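Local coordinates for protein coenzyme A transferase (Yersinia pestis, PDB 3QLI) that binds coenzyme A and probably transfers it between acyl-CoA thioesters and free carboxylic acids such as acetate, at residues Thr338-Leu343 with Arg393-Ile398; Thr382-Ala387 with Thr414-Val419; Gln356-Gly361 with Pro401-Arg406; His410-Glu415 with Leu431-Leu436. All coordinates share one frame; numbering follows the deposited sequence.

From the N terminus, segment 338-343 opens interaction 1, 356-361 opens interaction 3 and 382-387 opens interaction 2. Interaction 1 closes at 393-398 and interaction 3 at 401-406. Segment 410-415 then opens interaction 4, interaction 2 closes at 414-419, and interaction 4 closes at 431-436. Interactions 1, 2 and 3 all cross one another. Interaction 4 follows 1 and 3 in series and shares Thr414 and Glu415 with interaction 2. Interaction 1 pairs strands of a small sheet, and interaction 3 joins two loops. Interaction 2 ties the edge hairpin of the larger mixed sheet to a loop, and interaction 4 packs helix 426-434 on that sheet. Ile433 of interaction 4 also touches Ile394 and Leu343 of interaction 1.

Interaction 1 of 4, residues Thr338-Leu343 with Arg393-Ile398; sequences TLQIDL and RIIPRI
Arg393 bonds to Leu339 at the start of a short parallel beta pair, strands 340-342 and 394-395. With strand 347-348 they make a small three-stranded mixed sheet. The Arg393 chain runs extended from CG to NE (chi2 -177°, chi3 174°), and NH1 donates to Leu339 O at 2.8 Å. That oxygen lies at the edge of the guanidinium, in its plane. Both residues belong to a CoA site seen in this protein. The carbonyl Arg393 O takes the N-H of Ile341 at 2.9 Å. Ile394 lies beside Ile341, with CD1 of Ile394 3.9 Å from CB of Ile341, and its other neighbours include Leu445 of helix 439-451. Ile395 N donates to Ile341 O at 2.9 Å. The Ile395 side chain is on the other face, with Asp342, and its CD1 meets NE2 of Gln340 at 3.7 Å. The amide oxygen of Gln340 is held by Asn348. At Pro396 the chain leaves the strand, and Pro396 O receives a weak bond from Leu343 N at 3.3 Å. Beyond Arg397, Asp342 OD1 bonds Thr344 OG1 and Ala346 N, while OD2 accepts Ile398 N on its anti lone pair, nearly straight at 171° and 3.0 Å.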
loop_
_atom_site.group_PDB
_atom_site.type_symbol
_atom_site.label_atom_id
_atom_site.label_comp_id
_atom_site.label_asym_id
_atom_site.label_seq_id
_atom_site.Cartn_x
_atom_site.Cartn_y
_atom_site.Cartn_z
ATOM N N THR A 338 -1.438 -4.581 17.077
ATOM C CA THR A 338 -1.435 -5.765 16.232
ATOM C C THR A 338 -1.538 -7.019 17.095
ATOM O O THR A 338 -1.473 -6.935 18.321
ATOM C CB THR A 338 -0.179 -5.809 15.354
ATOM O OG1 THR A 338 -0.290 -6.887 14.423
ATOM C CG2 THR A 338 1.071 -6.004 16.221
ATOM N N LEU A 339 -1.724 -8.178 16.469
ATOM C CA LEU A 339 -1.790 -9.434 17.221
ATOM C C LEU A 339 -0.438 -10.147 17.221
ATOM O O LEU A 339 -0.045 -10.763 18.209
ATOM C CB LEU A 339 -2.876 -10.357 16.646
ATOM C CG LEU A 339 -4.302 -9.829 16.820
ATOM C CD1 LEU A 339 -5.318 -10.845 16.311
ATOM C CD2 LEU A 339 -4.573 -9.495 18.284
ATOM N N GLN A 340 0.267 -10.064 16.102
ATOM C CA GLN A 340 1.563 -10.726 15.972
ATOM C C GLN A 340 2.532 -9.881 15.169
ATOM O O GLN A 340 2.127 -9.128 14.277
ATOM C CB GLN A 340 1.416 -12.063 15.242
ATOM C CG GLN A 340 0.369 -12.997 15.785
ATOM C CD GLN A 340 0.231 -14.214 14.900
ATOM O OE1 GLN A 340 0.014 -14.092 13.694
ATOM N NE2 GLN A 340 0.403 -15.392 15.481
ATOM N N ILE A 341 3.819 -10.029 15.473
ATOM C CA ILE A 341 4.876 -9.441 14.670
ATOM C C ILE A 341 5.874 -10.546 14.361
ATOM O O ILE A 341 6.273 -11.290 15.259
ATOM C CB ILE A 341 5.613 -8.316 15.439
ATOM C CG1 ILE A 341 4.630 -7.228 15.888
ATOM C CG2 ILE A 341 6.708 -7.715 14.570
ATOM C CD1 ILE A 341 5.311 -6.095 16.677
ATOM N N ASP A 342 6.283 -10.683 13.105
ATOM C CA ASP A 342 7.249 -11.738 12.820
ATOM C C ASP A 342 8.666 -11.194 12.671
ATOM O O ASP A 342 8.881 -9.985 12.754
ATOM C CB ASP A 342 6.810 -12.666 11.667
ATOM C CG ASP A 342 6.946 -12.033 10.283
ATOM O OD1 ASP A 342 7.663 -11.010 10.122
ATOM O OD2 ASP A 342 6.342 -12.614 9.340
ATOM N N LEU A 343 9.635 -12.090 12.504
ATOM C CA LEU A 343 11.035 -11.689 12.491
ATOM C C LEU A 343 11.459 -10.903 11.252
ATOM O O LEU A 343 12.583 -10.406 11.194
ATOM C CB LEU A 343 11.949 -12.910 12.697
ATOM C CG LEU A 343 11.773 -13.569 14.070
ATOM C CD1 LEU A 343 12.649 -14.816 14.212
ATOM C CD2 LEU A 343 12.072 -12.554 15.191
ATOM N N ARG A 393 3.887 -13.522 20.981
ATOM C CA ARG A 393 3.258 -12.761 19.896
ATOM C C ARG A 393 4.309 -12.265 18.920
ATOM O O ARG A 393 3.980 -11.715 17.861
ATOM C CB ARG A 393 2.412 -11.605 20.439
ATOM C CG ARG A 393 1.124 -12.073 21.131
ATOM C CD ARG A 393 0.280 -10.886 21.584
ATOM N NE ARG A 393 -1.025 -11.284 22.118
ATOM C CZ ARG A 393 -2.068 -11.642 21.373
ATOM N NH1 ARG A 393 -1.972 -11.675 20.044
ATOM N NH2 ARG A 393 -3.213 -11.978 21.958
ATOM N N ILE A 394 5.577 -12.469 19.274
ATOM C CA ILE A 394 6.680 -12.252 18.345
ATOM C C ILE A 394 7.032 -13.622 17.778
ATOM O O ILE A 394 7.428 -14.519 18.519
ATOM C CB ILE A 394 7.921 -11.653 19.036
ATOM C CG1 ILE A 394 7.552 -10.386 19.825
ATOM C CG2 ILE A 394 9.044 -11.413 18.007
ATOM C CD1 ILE A 394 6.889 -9.265 18.984
ATOM N N ILE A 395 6.869 -13.800 16.471
ATOM C CA ILE A 395 6.929 -15.143 15.898
ATOM C C ILE A 395 7.893 -15.212 14.720
ATOM O O ILE A 395 8.264 -14.178 14.143
ATOM C CB ILE A 395 5.528 -15.640 15.457
ATOM C CG1 ILE A 395 4.965 -14.760 14.328
ATOM C CG2 ILE A 395 4.575 -15.653 16.646
ATOM C CD1 ILE A 395 3.676 -15.306 13.702
ATOM N N PRO A 396 8.313 -16.433 14.358
ATOM C CA PRO A 396 9.246 -16.535 13.227
ATOM C C PRO A 396 8.643 -15.947 11.951
ATOM O O PRO A 396 9.301 -15.147 11.289
ATOM C CB PRO A 396 9.440 -18.046 13.066
ATOM C CG PRO A 396 9.147 -18.613 14.446
ATOM C CD PRO A 396 8.029 -17.744 14.976
ATOM N N ARG A 397 7.411 -16.339 11.630
ATOM C CA ARG A 397 6.819 -16.028 10.331
ATOM C C ARG A 397 5.295 -16.105 10.371
ATOM O O ARG A 397 4.722 -17.123 10.754
ATOM C CB ARG A 397 7.360 -17.000 9.273
ATOM C CG ARG A 397 6.978 -16.664 7.842
ATOM C CD ARG A 397 7.550 -17.699 6.884
ATOM N NE ARG A 397 7.216 -17.408 5.492
ATOM C CZ ARG A 397 6.160 -17.903 4.849
ATOM N NH1 ARG A 397 5.315 -18.723 5.466
ATOM N NH2 ARG A 397 5.950 -17.580 3.579
ATOM N N ILE A 398 4.636 -15.030 9.960
ATOM C CA ILE A 398 3.175 -15.003 9.927
ATOM C C ILE A 398 2.660 -16.047 8.925
ATOM O O ILE A 398 3.246 -16.231 7.859
ATOM C CB ILE A 398 2.669 -13.595 9.564
ATOM C CG1 ILE A 398 2.917 -12.636 10.744
ATOM C CG2 ILE A 398 1.187 -13.627 9.177
ATOM C CD1 ILE A 398 2.965 -11.143 10.339
#

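Interaction 2 of 4, residues Thr382-Ala387 with Thr414-Val419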
loop_
_atom_site.group_PDB
_atom_site.type_symbol
_atom_site.label_atom_id
_atom_site.label_comp_id
_atom_site.label_asym_id
_atom_site.label_seq_id
_atom_site.Cartn_x
_atom_site.Cartn_y
_atom_site.Cartn_z
ATOM N N THR A 382 2.354 -4.218 20.472
ATOM C CA THR A 382 1.673 -5.383 21.035
ATOM C C THR A 382 2.407 -5.830 22.292
ATOM O O THR A 382 3.627 -5.675 22.380
ATOM C CB THR A 382 1.657 -6.576 20.053
ATOM O OG1 THR A 382 1.076 -7.725 20.691
ATOM C CG2 THR A 382 3.073 -6.926 19.615
ATOM N N PRO A 383 1.666 -6.377 23.273
ATOM C CA PRO A 383 2.340 -7.109 24.358
ATOM C C PRO A 383 3.145 -8.235 23.710
ATOM O O PRO A 383 2.728 -8.726 22.648
ATOM C CB PRO A 383 1.185 -7.726 25.157
ATOM C CG PRO A 383 -0.066 -7.067 24.661
ATOM C CD PRO A 383 0.198 -6.508 23.308
ATOM N N SER A 384 4.243 -8.665 24.327
ATOM C CA SER A 384 5.117 -9.643 23.697
ATOM C C SER A 384 4.573 -11.065 23.756
ATOM O O SER A 384 5.002 -11.919 22.983
ATOM C CB SER A 384 6.513 -9.607 24.327
ATOM O OG SER A 384 6.471 -10.117 25.647
ATOM N N THR A 385 3.639 -11.327 24.668
ATOM C CA THR A 385 3.105 -12.676 24.824
ATOM C C THR A 385 1.590 -12.691 24.978
ATOM O O THR A 385 0.952 -11.646 25.117
ATOM C CB THR A 385 3.706 -13.398 26.050
ATOM O OG1 THR A 385 3.218 -12.792 27.255
ATOM C CG2 THR A 385 5.218 -13.314 26.020
ATOM N N ALA A 386 1.029 -13.895 24.942
ATOM C CA ALA A 386 -0.397 -14.102 25.164
ATOM C C ALA A 386 -0.563 -15.324 26.058
ATOM O O ALA A 386 0.399 -16.064 26.285
ATOM C CB ALA A 386 -1.114 -14.314 23.839
ATOM N N ALA A 387 -1.771 -15.533 26.574
ATOM C CA ALA A 387 -2.065 -16.780 27.281
ATOM C C ALA A 387 -1.166 -16.978 28.501
ATOM O O ALA A 387 -0.452 -17.979 28.603
ATOM C CB ALA A 387 -1.920 -17.964 26.323
ATOM N N THR A 414 6.892 -3.182 22.047
ATOM C CA THR A 414 6.332 -4.114 23.023
ATOM C C THR A 414 6.683 -3.549 24.404
ATOM O O THR A 414 7.259 -2.468 24.502
ATOM C CB THR A 414 6.923 -5.553 22.901
ATOM O OG1 THR A 414 8.286 -5.552 23.351
ATOM C CG2 THR A 414 6.857 -6.097 21.454
ATOM N N GLU A 415 6.349 -4.274 25.464
ATOM C CA GLU A 415 6.696 -3.818 26.809
ATOM C C GLU A 415 8.220 -3.760 27.027
ATOM O O GLU A 415 8.703 -3.150 27.991
ATOM C CB GLU A 415 5.998 -4.672 27.883
ATOM C CG GLU A 415 6.522 -6.104 28.052
ATOM C CD GLU A 415 5.801 -7.126 27.180
ATOM O OE1 GLU A 415 5.249 -6.757 26.117
ATOM O OE2 GLU A 415 5.776 -8.316 27.561
ATOM N N PHE A 416 8.982 -4.348 26.111
ATOM C CA PHE A 416 10.457 -4.316 26.220
ATOM C C PHE A 416 11.179 -3.242 25.391
ATOM O O PHE A 416 12.409 -3.169 25.388
ATOM C CB PHE A 416 11.039 -5.703 25.940
ATOM C CG PHE A 416 10.531 -6.753 26.888
ATOM C CD1 PHE A 416 10.871 -6.712 28.233
ATOM C CD2 PHE A 416 9.678 -7.746 26.449
ATOM C CE1 PHE A 416 10.391 -7.671 29.121
ATOM C CE2 PHE A 416 9.198 -8.713 27.322
ATOM C CZ PHE A 416 9.548 -8.673 28.660
ATOM N N GLY A 417 10.430 -2.386 24.706
ATOM C CA GLY A 417 11.067 -1.256 24.048
ATOM C C GLY A 417 10.529 -1.025 22.651
ATOM O O GLY A 417 9.446 -1.488 22.339
ATOM N N ALA A 418 11.305 -0.336 21.821
ATOM C CA ALA A 418 10.857 0.079 20.496
ATOM C C ALA A 418 11.964 -0.128 19.468
ATOM O O ALA A 418 13.148 -0.016 19.785
ATOM C CB ALA A 418 10.450 1.545 20.522
ATOM N N VAL A 419 11.582 -0.415 18.230
ATOM C CA VAL A 419 12.571 -0.539 17.161
ATOM C C VAL A 419 12.038 0.146 15.914
ATOM O O VAL A 419 10.896 -0.072 15.538
ATOM C CB VAL A 419 12.864 -2.020 16.831
ATOM C CG1 VAL A 419 13.821 -2.135 15.625
ATOM C CG2 VAL A 419 13.448 -2.733 18.048
HETATM O O HOH W 1 3.521 -9.912 27.258
#
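Two torsions of Glu415 turn its chain toward Ser384. Chi1 (71°) sets CG between the backbone N and the carbonyl carbon, and chi2 (-91°) sets CD to one side. Glu415 sits in the type I turn from Thr414 to Gly417, the hairpin turn joining strands 411-414 and 417-420 at the edge of the larger mixed sheet. Both carboxylate oxygens are used. OE1 of Glu415 takes the backbone N of Ser384 at 2.8 Å on its syn lone pair. OE2 of Glu415 takes Ser384 OG at 2.7 Å, met from above the carboxylate plane. The hydroxyl gets there because Ser384 OG also lies between N and the carbonyl carbon (chi1 70°). A water donates to the same OE2 and accepts from Thr385 OG1, a water-mediated link beside the two direct bonds. The bonds thus tie the turn to the loop after strand 377-381. The chain runs on through strand 385-386 to Ala387, a CoA-site residue seen in this protein. Thr414 OG1 accepts Phe416 N at 3.1 Å, an ST turn, and also bonds Leu436 O. Thr382 O receives a CA-H contact from Thr414 CA at 3.2 Å. The Phe416 ring has CG of Glu415 over one face, offset toward the rim. Ser384 OG lies at the ring edge, near its plane, 3.5 Å from Phe416 CE2.

Interaction 3 of 4, residues Gln356-Gly361 with Pro401-Arg406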
loop_
_atom_site.group_PDB
_atom_site.type_symbol
_atom_site.label_atom_id
_atom_site.label_comp_id
_atom_site.label_asym_id
_atom_site.label_seq_id
_atom_site.Cartn_x
_atom_site.Cartn_y
_atom_site.Cartn_z
ATOM N N GLN A 356 -6.745 -13.690 6.216
ATOM C CA GLN A 356 -6.373 -12.287 6.315
ATOM C C GLN A 356 -7.547 -11.439 5.841
ATOM O O GLN A 356 -7.715 -11.208 4.642
ATOM C CB GLN A 356 -5.094 -12.018 5.502
ATOM C CG GLN A 356 -4.518 -10.610 5.625
ATOM C CD GLN A 356 -4.284 -10.190 7.070
ATOM O OE1 GLN A 356 -4.985 -9.322 7.590
ATOM N NE2 GLN A 356 -3.309 -10.811 7.723
ATOM N N TYR A 357 -8.386 -11.025 6.788
ATOM C CA TYR A 357 -9.497 -10.132 6.488
ATOM C C TYR A 357 -9.224 -8.742 7.053
ATOM O O TYR A 357 -9.884 -7.781 6.672
ATOM C CB TYR A 357 -10.805 -10.662 7.082
ATOM C CG TYR A 357 -11.145 -12.066 6.663
ATOM C CD1 TYR A 357 -11.116 -13.111 7.580
ATOM C CD2 TYR A 357 -11.484 -12.352 5.347
ATOM C CE1 TYR A 357 -11.424 -14.398 7.202
ATOM C CE2 TYR A 357 -11.797 -13.639 4.954
ATOM C CZ TYR A 357 -11.758 -14.659 5.885
ATOM O OH TYR A 357 -12.070 -15.941 5.497
ATOM N N SER A 358 -8.261 -8.633 7.967
ATOM C CA SER A 358 -8.027 -7.353 8.642
ATOM C C SER A 358 -7.298 -6.339 7.754
ATOM O O SER A 358 -7.273 -5.149 8.059
ATOM C CB SER A 358 -7.305 -7.538 9.990
ATOM O OG SER A 358 -5.998 -8.047 9.805
ATOM N N ALA A 359 -6.737 -6.801 6.641
ATOM C CA ALA A 359 -6.026 -5.900 5.731
ATOM C C ALA A 359 -6.966 -4.868 5.080
ATOM O O ALA A 359 -6.524 -3.874 4.491
ATOM C CB ALA A 359 -5.276 -6.706 4.677
ATOM N N SER A 360 -8.266 -5.109 5.198
ATOM C CA SER A 360 -9.271 -4.165 4.713
ATOM C C SER A 360 -9.332 -2.902 5.559
ATOM O O SER A 360 -9.820 -1.871 5.101
ATOM C CB SER A 360 -10.645 -4.829 4.704
ATOM O OG SER A 360 -10.701 -5.801 3.687
ATOM N N GLY A 361 -8.859 -2.981 6.803
ATOM C CA GLY A 361 -8.926 -1.843 7.706
ATOM C C GLY A 361 -7.927 -0.753 7.344
ATOM O O GLY A 361 -7.068 -0.952 6.492
ATOM N N PRO A 401 -0.781 -14.280 4.065
ATOM C CA PRO A 401 -0.792 -12.831 3.807
ATOM C C PRO A 401 -0.841 -12.027 5.101
ATOM O O PRO A 401 -1.447 -12.474 6.077
ATOM C CB PRO A 401 -2.085 -12.623 3.004
ATOM C CG PRO A 401 -2.290 -13.930 2.306
ATOM C CD PRO A 401 -1.846 -14.973 3.315
ATOM N N VAL A 402 -0.220 -10.851 5.101
ATOM C CA VAL A 402 -0.067 -10.086 6.341
ATOM C C VAL A 402 -0.989 -8.868 6.392
ATOM O O VAL A 402 -1.678 -8.567 5.423
ATOM C CB VAL A 402 1.389 -9.654 6.523
ATOM C CG1 VAL A 402 2.297 -10.876 6.495
ATOM C CG2 VAL A 402 1.792 -8.656 5.435
ATOM N N THR A 403 -1.020 -8.179 7.531
ATOM C CA THR A 403 -1.777 -6.943 7.635
ATOM C C THR A 403 -0.906 -5.761 7.243
ATOM O O THR A 403 -1.277 -4.967 6.378
ATOM C CB THR A 403 -2.321 -6.719 9.044
ATOM O OG1 THR A 403 -3.115 -7.846 9.418
ATOM C CG2 THR A 403 -3.189 -5.475 9.076
ATOM N N THR A 404 0.252 -5.641 7.888
ATOM C CA THR A 404 1.234 -4.631 7.515
ATOM C C THR A 404 2.478 -5.329 6.985
ATOM O O THR A 404 3.134 -6.073 7.716
ATOM C CB THR A 404 1.620 -3.728 8.730
ATOM O OG1 THR A 404 0.456 -3.050 9.211
ATOM C CG2 THR A 404 2.628 -2.685 8.328
ATOM N N PRO A 405 2.808 -5.087 5.708
ATOM C CA PRO A 405 3.957 -5.710 5.041
ATOM C C PRO A 405 5.261 -5.264 5.677
ATOM O O PRO A 405 5.348 -4.138 6.199
ATOM C CB PRO A 405 3.878 -5.144 3.616
ATOM C CG PRO A 405 2.446 -4.738 3.444
ATOM C CD PRO A 405 2.055 -4.211 4.794
ATOM N N ARG A 406 6.280 -6.113 5.623
ATOM C CA ARG A 406 7.558 -5.741 6.213
ATOM C C ARG A 406 8.145 -4.518 5.515
ATOM O O ARG A 406 8.964 -3.818 6.088
ATOM C CB ARG A 406 8.550 -6.895 6.155
ATOM C CG ARG A 406 9.075 -7.199 4.747
ATOM C CD ARG A 406 10.267 -8.155 4.820
ATOM N NE ARG A 406 10.458 -8.890 3.572
ATOM C CZ ARG A 406 11.375 -9.839 3.395
ATOM N NH1 ARG A 406 12.199 -10.163 4.382
ATOM N NH2 ARG A 406 11.463 -10.468 2.227
#
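Gln356 and Pro401 face each other with their CA atoms 6.1 Å apart, and the two loops are closer at Ala359 and Thr403, whose CA atoms are 4.8 Å apart. Residues 358-360 form a short 3-10 segment, while 401-406 has no regular structure. The Gln356 side chain links them. Its CG is anti to the backbone N (chi1 -175°), and chi2 (54°) turns CD back, giving a bent chain. It crosses the Thr403 side chain at about a right angle. Gln356 OE1 accepts two hydroxyls. Ser358 OG lies in the carbonyl plane at 2.7 Å from OE1, and Thr403 OG1 is tilted from that plane at 3.0 Å from OE1. On the other side of the amide, Gln356 NE2 donates to Pro401 O at 3.0 Å, above the plane of that carbonyl, and it also bonds Asn348 OD1. The amide is therefore fixed in rotation, and Gln356 probably helps to position Ser358, a CoA-site residue seen in this protein. Pro401 CB packs on CB of Gln356 at 4.0 Å. The dimer interface is adjacent: Gln356 O accepts NH2 of Arg406 of the second subunit, and the reverse bond is also made. Thr403 OG1 takes a further bond from Ser349 N. Thr403 and Thr404 both face Cys347 in a classic beta bulge beside strand 347-348, and their side chains rest on helix 363-372.

Interaction 4 of 4, residues His410-Glu415 with Leu431-Leu436; sequences HYIVTE and LRIIEL
Ile412 on strand 411-414 lies 8.5 Å, CA to CA, from Ile433 of helix 426-434, and the backbones close to 6.0 Å between the CA atoms of Thr414 and Leu436. The apolar contact is made by the tip of Ile412. Chi1 (54°) places CG1 between the backbone N and the carbonyl carbon, and chi2 (170°) extends the chain to CD1. Ile412 CD1 meets Ile433 CG1 at 3.8 Å, the two side chains crossing at about a right angle. The same CD1 touches CD1 of Leu436 at 3.7 Å, and CG1 of Ile412 is equally near that methyl. This is the alpha/beta arrangement of the C-terminal domain, with a helix laid on one side of the mixed sheet. Val413 points the opposite way, onto helix 220-230, so strand 411-414 has a helix on either side. Leu436 also rests on Val419 of the neighbouring strand, and Ile433 also touches Leu343. The remaining link is polar and buried: Thr414 OG1 donates to Leu436 O at 2.8 Å, in the carbonyl plane and on a lone pair, with Leu436 CB 3.6 Å from that hydroxyl oxygen.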
loop_
_atom_site.group_PDB
_atom_site.type_symbol
_atom_site.label_atom_id
_atom_site.label_comp_id
_atom_site.label_asym_id
_atom_site.label_seq_id
_atom_site.Cartn_x
_atom_site.Cartn_y
_atom_site.Cartn_z
ATOM N N HIS A 410 7.292 0.735 10.304
ATOM C CA HIS A 410 8.198 1.791 10.718
ATOM C C HIS A 410 8.736 1.500 12.109
ATOM O O HIS A 410 9.865 1.046 12.269
ATOM C CB HIS A 410 7.458 3.130 10.722
ATOM C CG HIS A 410 8.345 4.316 10.936
ATOM N ND1 HIS A 410 7.854 5.565 11.249
ATOM C CD2 HIS A 410 9.691 4.445 10.881
ATOM C CE1 HIS A 410 8.858 6.412 11.376
ATOM N NE2 HIS A 410 9.985 5.757 11.159
ATOM N N TYR A 411 7.903 1.747 13.109
ATOM C CA TYR A 411 8.276 1.528 14.494
ATOM C C TYR A 411 7.415 0.456 15.127
ATOM O O TYR A 411 6.189 0.517 15.042
ATOM C CB TYR A 411 8.029 2.804 15.304
ATOM C CG TYR A 411 9.190 3.761 15.417
ATOM C CD1 TYR A 411 10.170 3.584 16.383
ATOM C CD2 TYR A 411 9.287 4.859 14.580
ATOM C CE1 TYR A 411 11.226 4.466 16.496
ATOM C CE2 TYR A 411 10.338 5.745 14.683
ATOM C CZ TYR A 411 11.304 5.545 15.642
ATOM O OH TYR A 411 12.351 6.429 15.743
ATOM N N ILE A 412 8.039 -0.517 15.780
ATOM C CA ILE A 412 7.258 -1.498 16.525
ATOM C C ILE A 412 7.579 -1.334 18.002
ATOM O O ILE A 412 8.670 -0.890 18.351
ATOM C CB ILE A 412 7.559 -2.930 16.091
ATOM C CG1 ILE A 412 9.064 -3.216 16.159
ATOM C CG2 ILE A 412 6.989 -3.176 14.676
ATOM C CD1 ILE A 412 9.415 -4.701 15.977
ATOM N N VAL A 413 6.622 -1.679 18.856
ATOM C CA VAL A 413 6.775 -1.503 20.300
ATOM C C VAL A 413 6.166 -2.675 21.045
ATOM O O VAL A 413 5.072 -3.121 20.709
ATOM C CB VAL A 413 6.070 -0.228 20.787
ATOM C CG1 VAL A 413 5.996 -0.200 22.337
ATOM C CG2 VAL A 413 6.781 1.017 20.231
ATOM N N THR A 414 6.892 -3.182 22.047
ATOM C CA THR A 414 6.332 -4.114 23.023
ATOM C C THR A 414 6.683 -3.549 24.404
ATOM O O THR A 414 7.259 -2.468 24.502
ATOM C CB THR A 414 6.923 -5.553 22.901
ATOM O OG1 THR A 414 8.286 -5.552 23.351
ATOM C CG2 THR A 414 6.857 -6.097 21.454
ATOM N N GLU A 415 6.349 -4.274 25.464
ATOM C CA GLU A 415 6.696 -3.818 26.809
ATOM C C GLU A 415 8.220 -3.760 27.027
ATOM O O GLU A 415 8.703 -3.150 27.991
ATOM C CB GLU A 415 5.998 -4.672 27.883
ATOM C CG GLU A 415 6.522 -6.104 28.052
ATOM C CD GLU A 415 5.801 -7.126 27.180
ATOM O OE1 GLU A 415 5.249 -6.757 26.117
ATOM O OE2 GLU A 415 5.776 -8.316 27.561
ATOM N N LEU A 431 17.525 -9.470 14.441
ATOM C CA LEU A 431 18.256 -9.342 15.705
ATOM C C LEU A 431 17.601 -8.324 16.640
ATOM O O LEU A 431 17.482 -8.559 17.842
ATOM C CB LEU A 431 19.719 -8.965 15.455
ATOM C CG LEU A 431 20.601 -10.017 14.762
ATOM C CD1 LEU A 431 21.948 -9.417 14.387
ATOM C CD2 LEU A 431 20.798 -11.261 15.640
ATOM N N ARG A 432 17.168 -7.193 16.096
ATOM C CA ARG A 432 16.569 -6.157 16.936
ATOM C C ARG A 432 15.165 -6.518 17.386
ATOM O O ARG A 432 14.761 -6.207 18.509
ATOM C CB ARG A 432 16.611 -4.786 16.243
ATOM C CG ARG A 432 18.021 -4.304 16.042
ATOM C CD ARG A 432 18.126 -2.963 15.379
ATOM N NE ARG A 432 19.531 -2.583 15.292
ATOM C CZ ARG A 432 19.981 -1.414 14.846
ATOM N NH1 ARG A 432 19.132 -0.467 14.435
ATOM N NH2 ARG A 432 21.289 -1.194 14.823
ATOM N N ILE A 433 14.426 -7.207 16.520
ATOM C CA ILE A 433 13.086 -7.641 16.859
ATOM C C ILE A 433 13.072 -8.696 17.964
ATOM O O ILE A 433 12.218 -8.674 18.838
ATOM C CB ILE A 433 12.351 -8.183 15.617
ATOM C CG1 ILE A 433 12.055 -7.031 14.646
ATOM C CG2 ILE A 433 11.081 -8.894 16.030
ATOM C CD1 ILE A 433 11.574 -7.491 13.261
ATOM N N ILE A 434 14.016 -9.626 17.918
ATOM C CA ILE A 434 14.121 -10.631 18.970
ATOM C C ILE A 434 14.262 -9.984 20.348
ATOM O O ILE A 434 13.752 -10.496 21.344
ATOM C CB ILE A 434 15.298 -11.599 18.689
ATOM C CG1 ILE A 434 14.910 -12.557 17.553
ATOM C CG2 ILE A 434 15.649 -12.397 19.927
ATOM C CD1 ILE A 434 16.095 -13.325 16.946
ATOM N N GLU A 435 14.945 -8.848 20.410
ATOM C CA GLU A 435 15.137 -8.185 21.698
ATOM C C GLU A 435 13.854 -7.550 22.244
ATOM O O GLU A 435 13.815 -7.136 23.410
ATOM C CB GLU A 435 16.306 -7.188 21.661
ATOM C CG GLU A 435 17.664 -7.849 21.389
ATOM C CD GLU A 435 17.898 -9.088 22.267
ATOM O OE1 GLU A 435 18.001 -8.917 23.494
ATOM O OE2 GLU A 435 17.963 -10.229 21.740
ATOM N N LEU A 436 12.801 -7.492 21.420
ATOM C CA LEU A 436 11.491 -7.029 21.906
ATOM C C LEU A 436 10.611 -8.186 22.359
ATOM O O LEU A 436 9.532 -7.977 22.908
ATOM C CB LEU A 436 10.736 -6.239 20.824
ATOM C CG LEU A 436 11.340 -4.912 20.371
ATOM C CD1 LEU A 436 10.339 -4.128 19.520
ATOM C CD2 LEU A 436 11.799 -4.072 21.555
#